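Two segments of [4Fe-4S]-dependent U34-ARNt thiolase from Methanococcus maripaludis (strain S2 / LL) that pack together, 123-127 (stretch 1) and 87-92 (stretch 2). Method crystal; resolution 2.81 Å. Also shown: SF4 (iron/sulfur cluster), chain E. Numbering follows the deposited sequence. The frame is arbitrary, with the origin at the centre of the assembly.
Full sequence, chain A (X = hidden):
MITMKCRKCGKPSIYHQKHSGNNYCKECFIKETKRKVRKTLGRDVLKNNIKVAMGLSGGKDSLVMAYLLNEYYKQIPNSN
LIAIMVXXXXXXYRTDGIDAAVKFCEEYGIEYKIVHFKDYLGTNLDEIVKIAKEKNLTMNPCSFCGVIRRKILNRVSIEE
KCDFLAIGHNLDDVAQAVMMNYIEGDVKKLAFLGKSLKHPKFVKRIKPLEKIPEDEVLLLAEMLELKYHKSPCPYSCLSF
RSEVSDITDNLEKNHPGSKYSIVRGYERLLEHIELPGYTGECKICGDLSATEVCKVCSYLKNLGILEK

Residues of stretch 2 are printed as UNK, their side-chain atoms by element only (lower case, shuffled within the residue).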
ATOM      1  N   THR A 123     -14.019 -18.426  29.254  1.00131.94           N
ATOM      2  CA  THR A 123     -14.171 -17.437  30.336  1.00132.24           C
ATOM      3  C   THR A 123     -13.853 -16.000  29.889  1.00137.02           C
ATOM      4  O   THR A 123     -14.719 -15.126  29.946  1.00136.47           O
ATOM      5  CB  THR A 123     -13.330 -17.816  31.583  1.00141.71           C
ATOM      6  OG1 THR A 123     -12.951 -19.195  31.562  1.00141.99           O
ATOM      7  CG2 THR A 123     -14.033 -17.475  32.890  1.00140.80           C
ATOM      8  N   ASN A 124     -12.593 -15.771  29.473  1.00134.58           N
ATOM      9  CA  ASN A 124     -11.976 -14.506  29.056  1.00134.96           C
ATOM     10  C   ASN A 124     -12.111 -13.375  30.102  1.00140.05           C
ATOM     11  O   ASN A 124     -12.122 -12.192  29.748  1.00139.42           O
ATOM     12  CB  ASN A 124     -12.391 -14.034  27.655  1.00136.36           C
ATOM     13  CG  ASN A 124     -11.366 -13.101  27.009  1.00160.55           C
ATOM     14  OD1 ASN A 124     -10.213 -12.971  27.448  1.00153.31           O
ATOM     15  ND2 ASN A 124     -11.762 -12.408  25.961  1.00153.42           N
ATOM     16  N   LEU A 125     -12.116 -13.733  31.400  1.00137.95           N
ATOM     17  CA  LEU A 125     -12.086 -12.745  32.478  1.00138.35           C
ATOM     18  C   LEU A 125     -10.578 -12.475  32.616  1.00143.37           C
ATOM     19  O   LEU A 125      -9.934 -12.902  33.584  1.00143.16           O
ATOM     20  CB  LEU A 125     -12.699 -13.310  33.774  1.00138.46           C
ATOM     21  CG  LEU A 125     -13.086 -12.276  34.824  1.00143.26           C
ATOM     22  CD1 LEU A 125     -14.578 -11.968  34.768  1.00145.98           C
ATOM     23  CD2 LEU A 125     -12.680 -12.732  36.206  1.00143.37           C
ATOM     24  N   ASP A 126     -10.017 -11.810  31.564  1.00140.23           N
ATOM     25  CA  ASP A 126      -8.599 -11.538  31.310  1.00140.11           C
ATOM     26  C   ASP A 126      -7.927 -12.925  31.103  1.00144.22           C
ATOM     27  O   ASP A 126      -7.181 -13.400  31.970  1.00143.90           O
ATOM     28  CB  ASP A 126      -7.930 -10.675  32.420  1.00141.91           C
ATOM     29  CG  ASP A 126      -8.835  -9.695  33.156  1.00150.75           C
ATOM     30  OD1 ASP A 126      -9.339  -8.753  32.513  1.00150.45           O
ATOM     31  OD2 ASP A 126      -9.027  -9.868  34.377  1.00157.23           O
ATOM     32  N   GLU A 127      -8.283 -13.606  29.979  1.00140.56           N
ATOM     33  CA  GLU A 127      -7.821 -14.967  29.650  1.00140.14           C
ATOM     34  C   GLU A 127      -6.356 -15.069  29.247  1.00141.86           C
ATOM     35  O   GLU A 127      -5.764 -16.132  29.452  1.00141.39           O
ATOM     36  CB  GLU A 127      -8.700 -15.638  28.579  1.00141.68           C
ATOM     37  CG  GLU A 127      -8.795 -17.149  28.729  1.00153.78           C
ATOM     38  CD  GLU A 127      -9.800 -17.829  27.824  1.00177.81           C
ATOM     39  OE1 GLU A 127     -11.007 -17.810  28.159  1.00176.13           O
ATOM     40  OE2 GLU A 127      -9.381 -18.394  26.786  1.00172.98           O
ATOM     41  N   UNK A  87     -19.990  -8.313  25.636  1.00 86.37           N
ATOM     42  CA  UNK A  87     -19.111  -8.048  26.777  1.00 87.65           C
ATOM     43  C   UNK A  87     -18.002  -9.087  26.758  1.00 95.66           C
ATOM     44  O   UNK A  87     -18.242 -10.266  27.036  1.00 94.27           O
ATOM     45  c   UNK A  87     -19.864  -8.064  28.118  1.00 86.77           C
ATOM     46  o   UNK A  87     -17.933  -7.397  29.415  1.00 85.48           O
ATOM     47  c   UNK A  87     -18.968  -8.075  29.341  1.00 99.71           C
ATOM     48  n   UNK A  87     -19.356  -8.857  30.333  1.00 95.32           N
ATOM     49  N   UNK A  88     -16.785  -8.639  26.414  1.00 96.88           N
ATOM     50  CA  UNK A  88     -15.598  -9.494  26.332  1.00 98.88           C
ATOM     51  C   UNK A  88     -15.225 -10.121  27.681  1.00108.22           C
ATOM     52  O   UNK A  88     -14.472 -11.096  27.714  1.00108.05           O
ATOM     53  c   UNK A  88     -14.412  -8.748  25.704  1.00100.07           C
ATOM     54  o   UNK A  88     -15.074  -6.127  24.801  1.00128.31           O
ATOM     55  c   UNK A  88     -14.619  -8.407  24.239  1.00109.30           C
ATOM     56  c   UNK A  88     -14.801  -6.942  23.891  1.00133.35           C
ATOM     57  o   UNK A  88     -14.683  -6.608  22.689  1.00131.00           O
ATOM     58  N   UNK A  89     -15.777  -9.570  28.765  1.00108.70           N
ATOM     59  CA  UNK A  89     -15.556 -10.039  30.126  1.00110.37           C
ATOM     60  C   UNK A  89     -14.164  -9.760  30.653  1.00119.03           C
ATOM     61  O   UNK A  89     -13.850 -10.156  31.777  1.00119.05           O
ATOM     62  N   UNK A  90     -13.323  -9.056  29.856  1.00118.69           N
ATOM     63  CA  UNK A  90     -11.947  -8.701  30.208  1.00120.06           C
ATOM     64  C   UNK A  90     -11.969  -7.521  31.205  1.00127.36           C
ATOM     65  O   UNK A  90     -11.538  -6.411  30.876  1.00126.91           O
ATOM     66  c   UNK A  90      -9.546  -8.524  29.325  1.00124.59           C
ATOM     67  c   UNK A  90     -11.035  -8.466  28.949  1.00123.44           C
ATOM     68  c   UNK A  90     -11.343  -9.459  27.794  1.00123.88           C
ATOM     69  c   UNK A  90     -10.713  -9.104  26.411  1.00130.85           C
ATOM     70  N   UNK A  91     -12.526  -7.787  32.418  1.00126.77           N
ATOM     71  CA  UNK A  91     -12.691  -6.924  33.600  1.00127.82           C
ATOM     72  C   UNK A  91     -12.848  -5.420  33.264  1.00133.57           C
ATOM     73  O   UNK A  91     -13.609  -5.073  32.350  1.00133.13           O
ATOM     74  c   UNK A  91     -10.801  -7.453  37.016  1.00172.57           C
ATOM     75  c   UNK A  91     -11.530  -7.178  34.584  1.00129.45           C
ATOM     76  o   UNK A  91      -9.861  -6.623  37.007  1.00170.06           O
ATOM     77  c   UNK A  91     -11.949  -7.258  36.042  1.00143.34           C
ATOM     78  o   UNK A  91     -10.846  -8.432  37.796  1.00171.30           O
ATOM     79  N   UNK A  92     -12.132  -4.568  34.008  1.00131.25           N
ATOM     80  CA  UNK A  92     -12.080  -3.120  33.838  1.00131.43           C
ATOM     81  C   UNK A  92     -13.408  -2.393  33.828  1.00135.52           C
ATOM     82  O   UNK A  92     -14.223  -2.572  34.740  1.00135.18           O
TER
HETATM   83 FE1  SF4 E 403      -8.205  -5.701  21.439  0.80103.28          FE
HETATM   84 FE2  SF4 E 403     -10.493  -6.968  22.290  0.80103.10          FE
HETATM   85 FE3  SF4 E 403     -10.641  -4.417  21.287  0.70104.12          FE
HETATM   86 FE4  SF4 E 403      -9.466  -4.860  23.733  0.80103.45          FE
HETATM   87  S1  SF4 E 403     -11.672  -5.208  23.178  0.80103.85           S
HETATM   88  S2  SF4 E 403      -8.656  -3.528  22.048  0.80103.54           S
HETATM   89  S3  SF4 E 403      -8.467  -6.902  23.379  0.80103.59           S
HETATM   90  S4  SF4 E 403     -10.013  -6.313  20.145  0.80103.45           S

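Position 87 carries four side-chain atoms: two carbons in line, the second bearing one oxygen and one nitrogen. That is an amide on a short stem, and none of it comes within reach of stretch 1. The residue is Asn87; the shape alone would also fit an aspartate, but the nitrogen settles the matter. Its amide works locally, for OD1 accepts a weak hydrogen bond of 3.1 Å from the backbone N of position 89, a weak link between the residue and the backbone two positions on, while ND2 is satisfied elsewhere in the structure.

Position 88 has three carbons in an unbranched chain, the third carrying two oxygens, so it is a carboxylate one methylene longer than aspartate: Glu88. Its CA-to-CB bond points sideways and the end of the side chain leads away from stretch 1, toward the iron-sulfur cluster, where OE2 lies 3.4 Å from S1 of SF4. The side chain is long enough to carry its carboxylate away from stretch 1 to the cluster, leaving the backbone to face Asn124. Glu88 O is 3.3 Å from Asn124 O; since both atoms are acceptors, this is proximity without a bond.

Position 89 has no side-chain atoms at all and is Gly89. Its phi of 71° by itself favours glycine, and an ideal CB would point toward stretch 1, lying 3.8 Å from both Thr123 O and Asn124 O. The bare backbone packs closely here: Gly89 C is 3.3 Å from Asn124 O, and Gly89 O receives a CA-H...O contact from Leu125 CA at 3.2 Å, almost straight at the hydrogen (177°).

Position 90 shows four carbons, forked at the first, with one arm two carbons long. This branching at CB identifies Ile90. The side chain is wholly apolar and the residue buried, a suitable pairing. CD1, at the end of the longer arm, lies 3.5 Å from Asn124 ND2, while CG2, the shorter arm, lies 3.2 Å from Asp126 OD1, so the fork reaches two residues of stretch 1.

Position 91 again has three carbons in line with two oxygens on the third, and is Glu91. Its CA-to-CB bond points toward stretch 1, with CB 3.4 Å from Asp126 OD1, yet the carboxylate finds no positive partner there: OE2 is 4.1 Å from Asp126 OD2, a juxtaposition of like charges. Exposure to solvent can help to screen such a pair.

Position 92 has no side-chain atoms and does not touch stretch 1. It is Gly92, whose phi of 54° by itself favours glycine.

The contact buries 323 Å² without a single hydrogen bond across it. Asp126 OD1 is 3.3 Å from Glu91 N, but the angle is poor. Within stretch 1, Asn124 OD1 accepts from Glu127 N at 3.2 Å; within stretch 2, the bond from Glu91 N to Gly89 O (2.8 Å) is weak. The two loops meet by close backbone packing around Gly89, the CA-H...O contact and the fit of Ile90 against Asn124 and Asp126.

Stretch 2, residues 87-92: NEGIEG
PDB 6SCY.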